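Local coordinates for protein adenosine 5'-monophosphoramidase (Candida albicans, PDB 6IQ1) that probably hydrolyses adenosine 5'-monophosphoramidates to AMP, as a homodimeric histidine triad enzyme of the HINT family, at residues Lys21-Ala26 / Lys69-Val74; Tyr29-Ile34 / His41-Pro46; Gly50-Asn55 / Ala98-Asp103; Glu86-Leu91 / Phe107-Lys112. All coordinates share one frame; numbering follows the deposited sequence.

In the fold
Contacts 1, 2 and 4 build the antiparallel HIT sheet and the cover of one of its faces; contact 3 joins two loops beside it. Contact 1 sets helix 58-74 against the edge strand, and Ser-30 OG of contact 2 bonds to Ile-23 O of contact 1 at 2.7 Å. Contacts 2 and 4 are neighbours in the sheet: His-41 NE2 lies 2.8 Å from His-108 ND1, next to the probable nucleophile His-106. Contact 3, its centre about 18 Å from that of contact 4, carries Gln-100 of the presumed AMP site and touches contact 4 where Leu-53 packs on Phe-107. All four contacts reach the second subunit.

Contact 1: Lys21-Ala26 / Lys69-Val74; sequences KLIETA and KKLTKV
Helix 58-74 lies over one face of the HIT-domain sheet, and at the sheet's edge Ile-23 of strand 21-24 meets Lys-70, Leu-71 and Val-74 of the helix. Almost everything turns on one methyl, CD1 of Ile-23. CG1 sits beside the backbone N and CD1 lies anti to CA (chi2 177°), which carries the methyl out to the helix. It rests on the aliphatic part of Lys-70, with Ile-23 CD1 3.6 Å from Lys-70 CD and nearly as close to CB and CG of that extended chain. A turn further on, Val-74 CG2 is 4.1 Å from Ile-23 CD1. Between them comes Leu-71, which slides past Ile-23 in the opposite direction and brings CD2 to 4.0 Å from Ile-23 CD1.

The same Leu-71 CD2 is shared with Leu-22, whose CD1 comes to 4.1 Å; these two leucines cross at about a right angle. Successive residues of a regular strand face opposite ways, but here the unusual psi of -99° at Leu-22 goes with both Leu-22 and Ile-23 pointing toward the helix. This is the seam between edge strand and helix in the HIT fold, and Leu-71 also touches Val-42 and Ile-44 of strand 42-46. The second subunit closes over the outside: its Leu-144 packs on Ile-23, and its Asp-148 forms a salt bridge with Lys-70 NZ.

Contact 2: Tyr29-Ile34 / His41-Pro46; sequences YSFLDI and HVLIIP
Phe-31 and Leu-43 form the middle pair of a beta hairpin held by five backbone bonds. Tyr-29 with Ile-45 and Phe-31 with Leu-43 are hydrogen-bonded antiparallel pairs, each joined in both directions; Leu-43 N to Phe-31 O is 2.8 Å and almost straight at 173°. Past the end of strand 28-32 a further bond runs from Asp-33 N to His-41 O, 2.8 Å.

The apolar contacts lie on the face that carries Tyr-29, Phe-31, Leu-43 and Ile-45. Phe-31 CG stands between the backbone N and the carbonyl carbon (chi1 57°), and the end of the ring comes nearer to the partner strand. Leu-43 CB sits over one ring face, near the rim, and Leu-43 CD1 comes to 3.5 Å from Phe-31 CE2. Ile-45 instead reaches the ring edge, with its CD1 3.9 Å from Phe-31 CE1.

A CH-pi contact belongs to the AMP pocket inferred from relatives: Asp-33 CB lies over the His-41 ring, 3.7 Å from its centroid. OD2 hangs over the same ring without a hydrogen bond to it, while OD1 takes the N-H of Gln-35. His-41 spends its NE2 on His-108 ND1.

Helix 8-14 covers Tyr-29, Phe-31 and Ile-45 on this face; on the other, Ser-30, Val-42 and Ile-44 pack under Leu-71 of helix 58-74, with strands 21-24 and 107-112 on the two flanks.

Contact 3: Gly50-Asn55 / Ala98-Asp103; sequences GAKLHN and AHQVVD
NE2 of Gln-100 holds two backbone carbonyls at once, and one of them, Ala-51 O, lies across the contact at 2.9 Å. The other is Val-102 O in its own loop, a weak bond of 3.2 Å. Two loops of the HIT domain meet here. Loop 98-103 runs up to the histidine triad motif and holds His-99, Gln-100 and Val-101 of the presumed AMP site; loop 50-55 leads from strand 42-46 to helix 58-74.

In Gln-100, CG is anti to the backbone N (chi1 -179°) and the chain stays extended beyond it, which carries the amide across to the other loop. Ala-51 O lies only 4° out of the amide plane, while NE2 is tilted by 25° from the Ala-51 carbonyl plane. OE1 of the same amide is bonded to Gly-95 N. With both ends engaged, the rotation of the amide is fixed, and its O and N are unlikely to be interchanged.

Loop 50-55 is braced from inside. Lys-52 N gives its hydrogen to Asn-55 OD1 on an in-plane lone pair, 2.8 Å, and Asn-55 N answers to Lys-52 O. Zinc ligands His-49 and His-104 immediately adjoin the two loops, and Asp-103 OD2 forms a salt bridge with Arg-96. At that aspartate the two backbones come closest: Ala-51 CA makes a CA-H...O contact with Asp-103 O at 3.2 Å, and Ala-51 CB rests 4.1 Å from Asp-103 CB.

Contact 4: Glu86-Leu91 / Phe107-Lys112; sequences EGYNVL and FHLIPK
Leu-91 and His-108 are closely knit at one end of this antiparallel strand pair. His-108 N bonds to Leu-91 O at 2.8 Å, in the plane of that carbonyl and nearly straight (173°), and Leu-91 N returns a bond to His-108 O. Leu-91 O also meets the imidazole at its edge, in the ring plane, 3.4 Å from His-108 CD2; ND1 is bonded to His-41 NE2. Asn-89 and Ile-110 form the next hydrogen-bonded pair, again bonded both ways. At the far end Gly-87 and Lys-112 still exchange two backbone bonds, Lys-112 N approaching Gly-87 O from well above the carbonyl plane, at 2.7 Å.

On the face of Tyr-88, Val-90 and Leu-109 the packing is apolar. Leu-109 CD1, turned by a chi2 of 58°, comes to 3.6 Å from Tyr-88 CD2. Tyr-88 OH leaves this contact for His-54 of the second subunit.

The looser places are in the side chains. Val-90 CG1 stays 4.2 Å from Phe-107 CD2. One water donates to Asn-89 OD1 at 2.7 Å and to Ile-110 O at 3.0 Å, bridging the two strands; Ile-110 O already takes Asn-89 N, and Asn-89 ND2 is bonded to Ala-98 O of the second subunit. Glu-86, partly exposed, lays its CG 3.0 Å from Lys-112 O.

Residues 88-91 also pair with a strand of the second subunit, so the sheet runs across the dimer. Phe-107 and His-108 close the His-x-His-x-His signature of the histidine triad family, in which His-106 probably carries the AMP.

Contact 1: Lys21-Ala26 / Lys69-Val74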
# COMPACT_ATOMS: atom_id res chain seq x y z
N LYS D 21 -8.52 1.65 -19.30
CA LYS D 21 -9.33 1.27 -18.14
C LYS D 21 -9.32 -0.24 -17.90
O LYS D 21 -9.35 -1.04 -18.84
CB LYS D 21 -10.77 1.75 -18.32
CG LYS D 21 -11.69 1.41 -17.16
CD LYS D 21 -13.09 1.91 -17.41
CE LYS D 21 -13.99 0.81 -17.96
NZ LYS D 21 -15.19 0.60 -17.08
N LEU D 22 -9.31 -0.63 -16.62
CA LEU D 22 -9.24 -2.03 -16.27
C LEU D 22 -10.50 -2.37 -15.48
O LEU D 22 -11.56 -2.59 -16.07
CB LEU D 22 -7.92 -2.32 -15.53
CG LEU D 22 -6.61 -2.33 -16.34
CD1 LEU D 22 -5.42 -2.52 -15.43
CD2 LEU D 22 -6.60 -3.43 -17.40
N ILE D 23 -10.44 -2.41 -14.16
CA ILE D 23 -11.60 -2.69 -13.33
C ILE D 23 -12.16 -1.36 -12.84
O ILE D 23 -11.41 -0.49 -12.40
CB ILE D 23 -11.22 -3.61 -12.16
CG1 ILE D 23 -10.99 -5.05 -12.67
CG2 ILE D 23 -12.29 -3.57 -11.06
CD1 ILE D 23 -10.53 -6.03 -11.59
N GLU D 24 -13.47 -1.19 -12.94
CA GLU D 24 -14.13 -0.06 -12.33
C GLU D 24 -15.26 -0.54 -11.41
O GLU D 24 -15.88 -1.57 -11.65
CB GLU D 24 -14.69 0.90 -13.37
CG GLU D 24 -15.10 2.21 -12.76
CD GLU D 24 -15.77 3.15 -13.74
OE1 GLU D 24 -15.57 3.00 -14.98
OE2 GLU D 24 -16.50 4.05 -13.25
N THR D 25 -15.50 0.24 -10.37
CA THR D 25 -16.42 -0.09 -9.29
C THR D 25 -17.24 1.17 -9.01
O THR D 25 -16.91 2.25 -9.49
CB THR D 25 -15.63 -0.60 -8.06
OG1 THR D 25 -15.26 -1.98 -8.24
CG2 THR D 25 -16.36 -0.46 -6.78
N ALA D 26 -18.35 1.01 -8.29
CA ALA D 26 -19.07 2.19 -7.81
C ALA D 26 -18.13 3.18 -7.14
O ALA D 26 -18.30 4.40 -7.27
CB ALA D 26 -20.18 1.77 -6.84
N LYS D 69 -6.77 -6.85 -5.15
CA LYS D 69 -6.74 -8.31 -5.14
C LYS D 69 -7.30 -8.87 -6.44
O LYS D 69 -6.71 -9.77 -7.05
CB LYS D 69 -7.54 -8.85 -3.96
CG LYS D 69 -7.70 -10.34 -4.00
CD LYS D 69 -8.30 -10.82 -2.71
CE LYS D 69 -8.74 -12.24 -2.82
NZ LYS D 69 -9.73 -12.43 -1.76
N LYS D 70 -8.44 -8.34 -6.89
CA LYS D 70 -9.00 -8.79 -8.16
C LYS D 70 -8.03 -8.52 -9.32
O LYS D 70 -7.91 -9.35 -10.24
CB LYS D 70 -10.36 -8.13 -8.39
CG LYS D 70 -11.24 -8.90 -9.38
CD LYS D 70 -12.54 -8.20 -9.61
CE LYS D 70 -13.32 -8.79 -10.79
NZ LYS D 70 -14.59 -8.06 -11.00
N LEU D 71 -7.30 -7.39 -9.27
CA LEU D 71 -6.34 -7.10 -10.34
C LEU D 71 -5.18 -8.10 -10.36
O LEU D 71 -4.65 -8.40 -11.44
CB LEU D 71 -5.81 -5.67 -10.21
CG LEU D 71 -6.78 -4.56 -10.60
CD1 LEU D 71 -6.34 -3.24 -9.97
CD2 LEU D 71 -6.90 -4.45 -12.12
N THR D 72 -4.75 -8.61 -9.19
CA THR D 72 -3.72 -9.65 -9.20
C THR D 72 -4.23 -10.91 -9.90
O THR D 72 -3.42 -11.69 -10.42
CB THR D 72 -3.23 -9.99 -7.78
OG1 THR D 72 -4.28 -10.55 -6.99
CG2 THR D 72 -2.66 -8.76 -7.07
N LYS D 73 -5.54 -11.13 -9.95
CA LYS D 73 -6.06 -12.23 -10.77
C LYS D 73 -5.99 -11.90 -12.25
O LYS D 73 -5.62 -12.76 -13.06
CB LYS D 73 -7.49 -12.58 -10.37
CG LYS D 73 -7.62 -13.26 -9.00
CD LYS D 73 -9.08 -13.49 -8.67
CE LYS D 73 -9.31 -13.53 -7.17
NZ LYS D 73 -10.59 -14.19 -6.83
N VAL D 74 -6.36 -10.67 -12.63
CA VAL D 74 -6.24 -10.25 -14.03
C VAL D 74 -4.81 -10.36 -14.51
O VAL D 74 -4.55 -10.80 -15.63
CB VAL D 74 -6.76 -8.81 -14.21
CG1 VAL D 74 -6.72 -8.45 -15.67
CG2 VAL D 74 -8.18 -8.66 -13.63

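Contact 2: Tyr29-Ile34 / His41-Pro46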
# COMPACT_ATOMS: atom_id res chain seq x y z
N TYR D 29 -11.61 3.23 -9.32
CA TYR D 29 -11.26 3.28 -10.74
C TYR D 29 -9.80 2.88 -10.94
O TYR D 29 -8.89 3.41 -10.28
CB TYR D 29 -11.49 4.69 -11.30
CG TYR D 29 -11.35 4.77 -12.81
CD1 TYR D 29 -10.09 4.90 -13.40
CD2 TYR D 29 -12.46 4.72 -13.63
CE1 TYR D 29 -9.95 4.97 -14.76
CE2 TYR D 29 -12.32 4.80 -15.01
CZ TYR D 29 -11.07 4.92 -15.57
OH TYR D 29 -10.93 4.98 -16.94
N SER D 30 -9.55 1.97 -11.89
CA SER D 30 -8.19 1.51 -12.11
C SER D 30 -7.85 1.46 -13.60
O SER D 30 -8.72 1.25 -14.45
CB SER D 30 -7.95 0.15 -11.44
OG SER D 30 -8.81 -0.84 -11.95
N PHE D 31 -6.57 1.64 -13.90
CA PHE D 31 -6.08 1.84 -15.26
C PHE D 31 -4.57 1.68 -15.27
O PHE D 31 -3.90 1.78 -14.23
CB PHE D 31 -6.49 3.22 -15.81
CG PHE D 31 -6.02 4.39 -14.97
CD1 PHE D 31 -6.65 4.71 -13.78
CD2 PHE D 31 -4.96 5.17 -15.39
CE1 PHE D 31 -6.23 5.80 -13.01
CE2 PHE D 31 -4.53 6.26 -14.63
CZ PHE D 31 -5.15 6.58 -13.44
N LEU D 32 -4.04 1.42 -16.47
CA LEU D 32 -2.60 1.23 -16.67
C LEU D 32 -1.82 2.50 -16.41
O LEU D 32 -2.24 3.61 -16.76
CB LEU D 32 -2.33 0.78 -18.10
CG LEU D 32 -2.60 -0.68 -18.46
CD1 LEU D 32 -2.39 -0.91 -19.97
CD2 LEU D 32 -1.71 -1.63 -17.64
N ASP D 33 -0.65 2.35 -15.79
CA ASP D 33 0.27 3.47 -15.67
C ASP D 33 0.95 3.65 -17.02
O ASP D 33 1.59 2.73 -17.53
CB ASP D 33 1.30 3.21 -14.56
CG ASP D 33 2.08 4.47 -14.18
OD1 ASP D 33 2.64 5.11 -15.08
OD2 ASP D 33 2.10 4.82 -12.98
N ILE D 34 0.78 4.83 -17.63
CA ILE D 34 1.35 5.04 -18.96
C ILE D 34 2.82 5.46 -18.93
O ILE D 34 3.43 5.59 -20.00
CB ILE D 34 0.52 6.06 -19.76
CG1 ILE D 34 0.73 7.48 -19.21
CG2 ILE D 34 -0.93 5.66 -19.73
CD1 ILE D 34 0.10 8.55 -20.07
N HIS D 41 2.17 -2.32 -14.62
CA HIS D 41 2.03 -1.31 -13.57
C HIS D 41 0.63 -0.70 -13.63
O HIS D 41 0.28 -0.01 -14.60
CB HIS D 41 3.13 -0.26 -13.77
CG HIS D 41 3.23 0.77 -12.68
ND1 HIS D 41 4.28 1.65 -12.61
CD2 HIS D 41 2.40 1.08 -11.66
CE1 HIS D 41 4.11 2.46 -11.58
NE2 HIS D 41 2.98 2.13 -10.99
N VAL D 42 -0.19 -0.96 -12.62
CA VAL D 42 -1.57 -0.50 -12.59
C VAL D 42 -1.70 0.55 -11.50
O VAL D 42 -1.00 0.50 -10.49
CB VAL D 42 -2.54 -1.68 -12.34
CG1 VAL D 42 -4.00 -1.20 -12.19
CG2 VAL D 42 -2.42 -2.69 -13.47
N LEU D 43 -2.58 1.53 -11.73
CA LEU D 43 -2.98 2.49 -10.71
C LEU D 43 -4.40 2.18 -10.28
O LEU D 43 -5.22 1.75 -11.09
CB LEU D 43 -2.92 3.94 -11.21
CG LEU D 43 -1.58 4.39 -11.77
CD1 LEU D 43 -1.76 5.70 -12.49
CD2 LEU D 43 -0.52 4.49 -10.67
N ILE D 44 -4.68 2.41 -8.99
CA ILE D 44 -5.98 2.14 -8.41
C ILE D 44 -6.35 3.33 -7.55
O ILE D 44 -5.62 3.66 -6.60
CB ILE D 44 -6.00 0.86 -7.55
CG1 ILE D 44 -5.50 -0.35 -8.35
CG2 ILE D 44 -7.38 0.63 -6.98
CD1 ILE D 44 -4.02 -0.64 -8.16
N ILE D 45 -7.45 4.00 -7.88
CA ILE D 45 -7.79 5.26 -7.22
C ILE D 45 -9.22 5.26 -6.70
O ILE D 45 -10.14 4.72 -7.34
CB ILE D 45 -7.54 6.45 -8.17
CG1 ILE D 45 -8.59 6.52 -9.27
CG2 ILE D 45 -6.12 6.39 -8.78
CD1 ILE D 45 -8.34 7.65 -10.25
N PRO D 46 -9.46 5.85 -5.53
CA PRO D 46 -10.83 6.16 -5.14
C PRO D 46 -11.39 7.25 -6.04
O PRO D 46 -10.65 8.10 -6.55
CB PRO D 46 -10.69 6.64 -3.70
CG PRO D 46 -9.32 7.23 -3.64
CD PRO D 46 -8.46 6.39 -4.58

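Contact 3: Gly50-Asn55 / Ala98-Asp103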
# COMPACT_ATOMS: atom_id res chain seq x y z
N GLY D 50 -9.29 13.00 -2.77
CA GLY D 50 -8.50 13.42 -1.62
C GLY D 50 -7.02 13.35 -1.96
O GLY D 50 -6.57 12.51 -2.73
N ALA D 51 -6.26 14.27 -1.38
CA ALA D 51 -4.85 14.29 -1.74
C ALA D 51 -4.08 13.18 -1.04
O ALA D 51 -3.27 12.49 -1.67
CB ALA D 51 -4.24 15.66 -1.42
N LYS D 52 -4.33 12.97 0.25
CA LYS D 52 -3.63 11.96 1.03
C LYS D 52 -4.59 10.88 1.53
O LYS D 52 -5.81 11.05 1.50
CB LYS D 52 -2.89 12.62 2.20
CG LYS D 52 -1.71 13.43 1.74
CD LYS D 52 -1.04 14.19 2.89
CE LYS D 52 0.27 14.80 2.41
NZ LYS D 52 1.11 15.30 3.53
N LEU D 53 -4.01 9.76 1.99
CA LEU D 53 -4.81 8.64 2.48
C LEU D 53 -5.83 9.09 3.53
O LEU D 53 -6.97 8.64 3.53
CB LEU D 53 -3.91 7.55 3.05
CG LEU D 53 -4.64 6.23 3.29
CD1 LEU D 53 -4.73 5.47 1.98
CD2 LEU D 53 -3.98 5.39 4.36
N HIS D 54 -5.44 9.99 4.43
CA HIS D 54 -6.37 10.39 5.48
C HIS D 54 -7.47 11.35 4.99
O HIS D 54 -8.36 11.70 5.78
CB HIS D 54 -5.59 11.03 6.63
CG HIS D 54 -4.81 12.24 6.25
ND1 HIS D 54 -3.45 12.20 5.98
CD2 HIS D 54 -5.18 13.53 6.10
CE1 HIS D 54 -3.03 13.41 5.67
NE2 HIS D 54 -4.06 14.24 5.74
N ASN D 55 -7.44 11.77 3.72
CA ASN D 55 -8.50 12.60 3.15
C ASN D 55 -9.58 11.77 2.46
O ASN D 55 -10.43 12.35 1.78
CB ASN D 55 -7.92 13.61 2.16
CG ASN D 55 -6.78 14.43 2.75
OD1 ASN D 55 -5.65 14.36 2.27
ND2 ASN D 55 -7.07 15.20 3.79
N ALA D 98 7.63 11.92 -0.05
CA ALA D 98 7.36 10.49 -0.10
C ALA D 98 7.16 9.99 -1.52
O ALA D 98 6.67 8.87 -1.71
CB ALA D 98 6.13 10.15 0.77
N HIS D 99 7.53 10.80 -2.53
CA HIS D 99 7.49 10.46 -3.96
C HIS D 99 6.10 10.60 -4.57
O HIS D 99 5.81 9.97 -5.60
CB HIS D 99 8.04 9.04 -4.20
CG HIS D 99 8.55 8.79 -5.59
ND1 HIS D 99 7.71 8.61 -6.67
CD2 HIS D 99 9.81 8.66 -6.06
CE1 HIS D 99 8.44 8.39 -7.75
NE2 HIS D 99 9.72 8.41 -7.40
N GLN D 100 5.21 11.41 -4.00
CA GLN D 100 3.88 11.65 -4.57
C GLN D 100 3.88 12.91 -5.44
O GLN D 100 4.20 14.00 -4.96
CB GLN D 100 2.83 11.80 -3.47
CG GLN D 100 1.43 12.02 -4.03
CD GLN D 100 0.45 12.38 -2.94
OE1 GLN D 100 0.85 12.81 -1.86
NE2 GLN D 100 -0.83 12.22 -3.22
N VAL D 101 3.45 12.75 -6.69
CA VAL D 101 3.44 13.85 -7.66
C VAL D 101 2.03 14.38 -7.90
O VAL D 101 1.81 15.60 -7.90
CB VAL D 101 4.10 13.41 -8.99
CG1 VAL D 101 3.94 14.50 -10.03
CG2 VAL D 101 5.57 13.08 -8.75
N VAL D 102 1.06 13.49 -8.15
CA VAL D 102 -0.34 13.87 -8.37
C VAL D 102 -1.08 13.81 -7.04
O VAL D 102 -1.08 12.77 -6.37
CB VAL D 102 -1.00 12.95 -9.41
CG1 VAL D 102 -2.50 13.24 -9.53
CG2 VAL D 102 -0.32 13.06 -10.75
N ASP D 103 -1.73 14.91 -6.67
CA ASP D 103 -2.40 15.06 -5.38
C ASP D 103 -3.82 14.48 -5.35
O ASP D 103 -4.75 15.11 -4.84
CB ASP D 103 -2.39 16.53 -4.97
CG ASP D 103 -0.97 17.07 -4.82
OD1 ASP D 103 -0.11 16.38 -4.21
OD2 ASP D 103 -0.70 18.19 -5.34

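Contact 4: Glu86-Leu91 / Phe107-Lys112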
# COMPACT_ATOMS: atom_id res chain seq x y z
N GLU D 86 8.52 -14.63 -9.11
CA GLU D 86 8.25 -13.22 -9.24
C GLU D 86 7.22 -12.82 -8.17
O GLU D 86 6.45 -13.65 -7.68
CB GLU D 86 7.82 -12.92 -10.67
CG GLU D 86 7.09 -11.68 -10.89
CD GLU D 86 6.02 -11.87 -11.97
OE1 GLU D 86 5.18 -12.81 -11.92
OE2 GLU D 86 5.91 -11.01 -12.79
N GLY D 87 7.26 -11.55 -7.79
CA GLY D 87 6.39 -11.01 -6.77
C GLY D 87 5.75 -9.70 -7.18
O GLY D 87 5.60 -9.44 -8.39
N TYR D 88 5.37 -8.87 -6.21
CA TYR D 88 4.73 -7.59 -6.49
C TYR D 88 4.66 -6.73 -5.23
O TYR D 88 4.73 -7.23 -4.10
CB TYR D 88 3.33 -7.76 -7.12
CG TYR D 88 2.29 -8.54 -6.33
CD1 TYR D 88 2.20 -9.92 -6.43
CD2 TYR D 88 1.36 -7.88 -5.53
CE1 TYR D 88 1.24 -10.64 -5.73
CE2 TYR D 88 0.38 -8.58 -4.84
CZ TYR D 88 0.33 -9.96 -4.94
OH TYR D 88 -0.63 -10.66 -4.23
N ASN D 89 4.52 -5.42 -5.46
CA ASN D 89 4.43 -4.43 -4.40
C ASN D 89 3.15 -3.61 -4.53
O ASN D 89 2.68 -3.32 -5.64
CB ASN D 89 5.64 -3.50 -4.44
CG ASN D 89 6.92 -4.21 -4.09
OD1 ASN D 89 7.67 -4.65 -4.97
ND2 ASN D 89 7.19 -4.35 -2.77
N VAL D 90 2.57 -3.25 -3.38
CA VAL D 90 1.49 -2.27 -3.32
C VAL D 90 2.06 -1.04 -2.63
O VAL D 90 2.54 -1.13 -1.50
CB VAL D 90 0.25 -2.83 -2.60
CG1 VAL D 90 -0.95 -1.86 -2.70
CG2 VAL D 90 -0.13 -4.18 -3.19
N LEU D 91 2.06 0.10 -3.33
CA LEU D 91 2.65 1.32 -2.80
C LEU D 91 1.65 2.48 -2.88
O LEU D 91 0.93 2.63 -3.88
CB LEU D 91 3.92 1.69 -3.56
CG LEU D 91 4.65 2.96 -3.10
CD1 LEU D 91 5.07 2.80 -1.67
CD2 LEU D 91 5.85 3.24 -4.01
N PHE D 107 -3.06 4.14 -5.59
CA PHE D 107 -2.29 2.98 -5.20
C PHE D 107 -1.60 2.40 -6.43
O PHE D 107 -2.18 2.34 -7.51
CB PHE D 107 -3.23 1.94 -4.56
CG PHE D 107 -3.63 2.29 -3.15
CD1 PHE D 107 -4.67 3.17 -2.92
CD2 PHE D 107 -2.96 1.74 -2.06
CE1 PHE D 107 -5.03 3.50 -1.62
CE2 PHE D 107 -3.32 2.05 -0.77
CZ PHE D 107 -4.35 2.94 -0.54
N HIS D 108 -0.35 1.98 -6.26
CA HIS D 108 0.38 1.30 -7.33
C HIS D 108 0.37 -0.21 -7.07
O HIS D 108 0.73 -0.67 -5.98
CB HIS D 108 1.84 1.77 -7.42
CG HIS D 108 2.02 3.24 -7.60
ND1 HIS D 108 2.22 3.82 -8.84
CD2 HIS D 108 2.05 4.25 -6.70
CE1 HIS D 108 2.34 5.13 -8.69
NE2 HIS D 108 2.24 5.42 -7.40
N LEU D 109 -0.03 -0.97 -8.08
CA LEU D 109 0.16 -2.42 -8.10
C LEU D 109 1.30 -2.69 -9.06
O LEU D 109 1.14 -2.54 -10.28
CB LEU D 109 -1.11 -3.16 -8.52
CG LEU D 109 -0.87 -4.65 -8.80
CD1 LEU D 109 -0.30 -5.35 -7.56
CD2 LEU D 109 -2.11 -5.36 -9.26
N ILE D 110 2.47 -3.05 -8.53
CA ILE D 110 3.68 -3.11 -9.35
C ILE D 110 4.24 -4.52 -9.37
O ILE D 110 4.77 -4.98 -8.35
CB ILE D 110 4.76 -2.15 -8.86
CG1 ILE D 110 4.17 -0.78 -8.51
CG2 ILE D 110 5.85 -2.04 -9.90
CD1 ILE D 110 5.15 0.09 -7.73
N PRO D 111 4.16 -5.23 -10.50
CA PRO D 111 4.79 -6.55 -10.59
C PRO D 111 6.30 -6.48 -10.41
O PRO D 111 6.94 -5.51 -10.81
CB PRO D 111 4.40 -7.02 -12.00
CG PRO D 111 3.04 -6.33 -12.22
CD PRO D 111 3.24 -4.97 -11.62
N LYS D 112 6.87 -7.50 -9.76
CA LYS D 112 8.31 -7.53 -9.49
C LYS D 112 8.90 -8.77 -10.14
O LYS D 112 8.97 -9.83 -9.51
CB LYS D 112 8.61 -7.49 -7.98
CG LYS D 112 10.10 -7.40 -7.64
CD LYS D 112 10.62 -6.00 -7.87
CE LYS D 112 12.10 -5.88 -7.55
NZ LYS D 112 12.64 -4.55 -7.93
O HOH W 1 7.55 -4.15 -7.58